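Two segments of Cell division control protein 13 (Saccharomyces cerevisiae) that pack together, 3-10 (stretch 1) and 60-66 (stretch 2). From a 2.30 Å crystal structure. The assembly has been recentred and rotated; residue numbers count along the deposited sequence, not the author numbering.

Stretch 1 (3-10) ISYEQLSL
Stretch 2 60-66: PGVNCIE

The helical part of stretch 1, with Tyr5, Glu6 and Gln7 within it, is laid against an irregular loop in stretch 2 that becomes a strand at Ile65. The two lie in one chain, at least 52 residues apart in sequence, and bury 364 Å² between them, both sides summed. The closest CA pair, Glu6 CA and Val62 CA at 5.0 Å, fixes the register. No hydrogen bond crosses the interface, so the evidence for packing is van der Waals contact, one CA-H...O approach and apolar side chains.

Ile3 has psi 172°. Its CA-to-CB bond points toward stretch 2, and with chi1 at 85° (p) and chi2 at 105°, between wells, Ile3 CD1 comes 3.2 Å from Val62 O. The residue is otherwise exposed and contributes little area. Its carbonyl oxygen, Ile3 O, accepts a hydrogen bond from Gln7 N at 3.0 Å. Ser4 points sideways and makes no contact, but Ser4 O receives Leu8 N at 2.7 Å. Phi/psi values run from -70/-39 at Ser4 to -56/-35 at Leu8.

Tyr5 gives the largest covered area, 86 Å². Tyr5 is buried, as are Cys64 and Ile65 beside it. Pointing toward the loop with chi1 -58° (m) and chi2 -62°, it places its ring so that Cys64 N lies over one face, with Tyr5 CD2 3.7 Å from Cys64 N, while Val62 O sits at the edge near the ring plane. Tyr5 CD2 also comes 3.5 Å from Asn63 C, and Tyr5 CD1 reaches Ile65 CG2 at 3.6 Å. A broad flat ring suits this place because it can touch backbone and aliphatic carbon together; its hydroxyl is hydrogen-bonded elsewhere in the structure. Asn63 and Cys64 direct their CA-to-CB bonds away, and their backbone meets the ring.

Glu6 points sideways, chi1 -58° (m) and chi2 171° (t). Glu6 CA donates a CA-H...O contact to Gly61 O (3.4 Å, 132° at H), and the aliphatic Glu6 CG lies 3.9 Å from Val62 CA and 4.1 Å from Val62 CB. Val62 has phi/psi -125/-31 and an off-well chi1 of 1°. Gln7 points away and takes no part.

Leu8, m,t and pointing toward stretch 2, brings Leu8 CD1 to 4.1 Å from Ile65 CG2. That Ile65 methyl therefore meets both Tyr5 and Leu8, an apolar cluster served by the branched side chain of Ile65 (chi1 56°, p; phi/psi -118/148).

Ser9, chi1 -54° (m), turns its hydroxyl back, Ser9 OG donating to Tyr5 O at 2.7 Å, while Ser9 N binds Tyr5 O at 3.0 Å. Ser9 OG also lies 3.2 Å from Gly61 CA. Gly61, at phi/psi 93/-13, would have an ideal CB 3.4 Å from Ser9 OG and jammed against the preceding carbonyl O; the backbone angles alone call for glycine. Gly61 N bonds Cys64 O at 2.8 Å, closing the loop. Leu10, with Leu10 N bonded to Gln7 O at 3.0 Å, lies out of reach.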

# COMPACT_ATOMS: atom_id res chain seq x y z
N ILE B 3 16.30 2.26 13.40
CA ILE B 3 16.67 2.90 12.10
C ILE B 3 15.64 3.97 11.64
O ILE B 3 14.57 4.13 12.25
CB ILE B 3 17.00 1.85 10.98
CG1 ILE B 3 15.75 1.33 10.26
CG2 ILE B 3 17.86 0.72 11.53
CD1 ILE B 3 15.61 1.92 8.87
N SER B 4 15.97 4.70 10.58
CA SER B 4 15.20 5.89 10.24
C SER B 4 13.81 5.55 9.73
O SER B 4 12.87 6.24 10.10
CB SER B 4 15.95 6.80 9.25
OG SER B 4 17.35 6.57 9.33
N TYR B 5 13.66 4.50 8.92
CA TYR B 5 12.37 4.22 8.30
C TYR B 5 11.39 3.60 9.28
O TYR B 5 10.19 3.94 9.27
CB TYR B 5 12.50 3.44 6.97
CG TYR B 5 13.36 4.19 5.97
CD1 TYR B 5 12.99 5.45 5.50
CD2 TYR B 5 14.57 3.65 5.54
CE1 TYR B 5 13.80 6.15 4.61
CE2 TYR B 5 15.38 4.34 4.65
CZ TYR B 5 14.99 5.58 4.19
OH TYR B 5 15.80 6.24 3.31
N GLU B 6 11.92 2.74 10.14
CA GLU B 6 11.14 2.21 11.24
C GLU B 6 10.68 3.33 12.18
O GLU B 6 9.52 3.37 12.55
CB GLU B 6 11.90 1.10 11.98
CG GLU B 6 12.28 -0.04 11.03
CD GLU B 6 13.22 -1.07 11.63
OE1 GLU B 6 14.32 -1.29 11.06
OE2 GLU B 6 12.85 -1.68 12.65
N GLN B 7 11.56 4.27 12.51
CA GLN B 7 11.13 5.40 13.36
C GLN B 7 10.22 6.36 12.62
O GLN B 7 9.22 6.82 13.18
CB GLN B 7 12.32 6.09 14.02
CG GLN B 7 12.99 5.16 15.03
CD GLN B 7 12.11 4.93 16.24
OE1 GLN B 7 11.57 5.90 16.83
NE2 GLN B 7 11.95 3.67 16.62
N LEU B 8 10.50 6.63 11.34
CA LEU B 8 9.54 7.45 10.56
C LEU B 8 8.13 6.88 10.54
O LEU B 8 7.16 7.65 10.47
CB LEU B 8 10.00 7.64 9.11
CG LEU B 8 10.96 8.78 8.85
CD1 LEU B 8 11.22 8.81 7.35
CD2 LEU B 8 10.34 10.09 9.34
N SER B 9 8.01 5.55 10.52
CA SER B 9 6.71 4.90 10.41
C SER B 9 5.88 5.02 11.68
O SER B 9 4.71 4.63 11.69
CB SER B 9 6.85 3.44 9.99
OG SER B 9 7.62 3.39 8.80
N LEU B 10 6.49 5.55 12.72
CA LEU B 10 5.84 5.82 13.99
C LEU B 10 5.41 7.28 14.14
O LEU B 10 4.79 7.62 15.14
CB LEU B 10 6.76 5.39 15.13
CG LEU B 10 7.11 3.89 15.13
CD1 LEU B 10 8.15 3.59 16.20
CD2 LEU B 10 5.88 3.00 15.30
N PRO B 60 8.49 -1.30 2.64
CA PRO B 60 7.98 -0.01 3.13
C PRO B 60 7.86 -0.01 4.64
O PRO B 60 7.30 -0.95 5.22
CB PRO B 60 6.58 0.08 2.52
CG PRO B 60 6.64 -0.77 1.29
CD PRO B 60 7.69 -1.83 1.51
N GLY B 61 8.43 1.01 5.27
CA GLY B 61 8.40 1.07 6.72
C GLY B 61 9.61 0.47 7.39
O GLY B 61 9.78 0.64 8.59
N VAL B 62 10.43 -0.27 6.65
CA VAL B 62 11.71 -0.71 7.21
C VAL B 62 12.90 -0.31 6.35
O VAL B 62 13.95 0.02 6.86
CB VAL B 62 11.71 -2.22 7.66
CG1 VAL B 62 10.39 -2.90 7.39
CG2 VAL B 62 12.90 -3.02 7.12
N ASN B 63 12.67 -0.23 5.05
CA ASN B 63 13.70 -0.17 4.03
C ASN B 63 13.65 1.12 3.26
O ASN B 63 14.61 1.52 2.62
CB ASN B 63 13.34 -1.22 2.98
CG ASN B 63 14.52 -1.93 2.52
OD1 ASN B 63 15.59 -1.72 3.07
ND2 ASN B 63 14.37 -2.77 1.55
N CYS B 64 12.46 1.71 3.26
CA CYS B 64 12.09 2.79 2.41
C CYS B 64 10.80 3.29 3.01
O CYS B 64 10.24 2.66 3.91
CB CYS B 64 11.86 2.28 0.98
SG CYS B 64 10.54 1.04 0.75
N ILE B 65 10.30 4.42 2.52
CA ILE B 65 8.94 4.76 2.88
C ILE B 65 8.07 4.83 1.64
O ILE B 65 8.53 5.18 0.53
CB ILE B 65 8.83 6.03 3.75
CG1 ILE B 65 9.48 7.22 3.06
CG2 ILE B 65 9.39 5.80 5.16
CD1 ILE B 65 8.69 8.49 3.32
N GLU B 66 6.80 4.47 1.87
CA GLU B 66 5.72 4.66 0.92
C GLU B 66 5.21 6.12 0.99
O GLU B 66 4.96 6.65 2.05
CB GLU B 66 4.60 3.66 1.25
CG GLU B 66 3.28 3.99 0.57
CD GLU B 66 2.08 3.33 1.26
OE1 GLU B 66 1.33 4.00 2.06
OE2 GLU B 66 1.90 2.13 1.00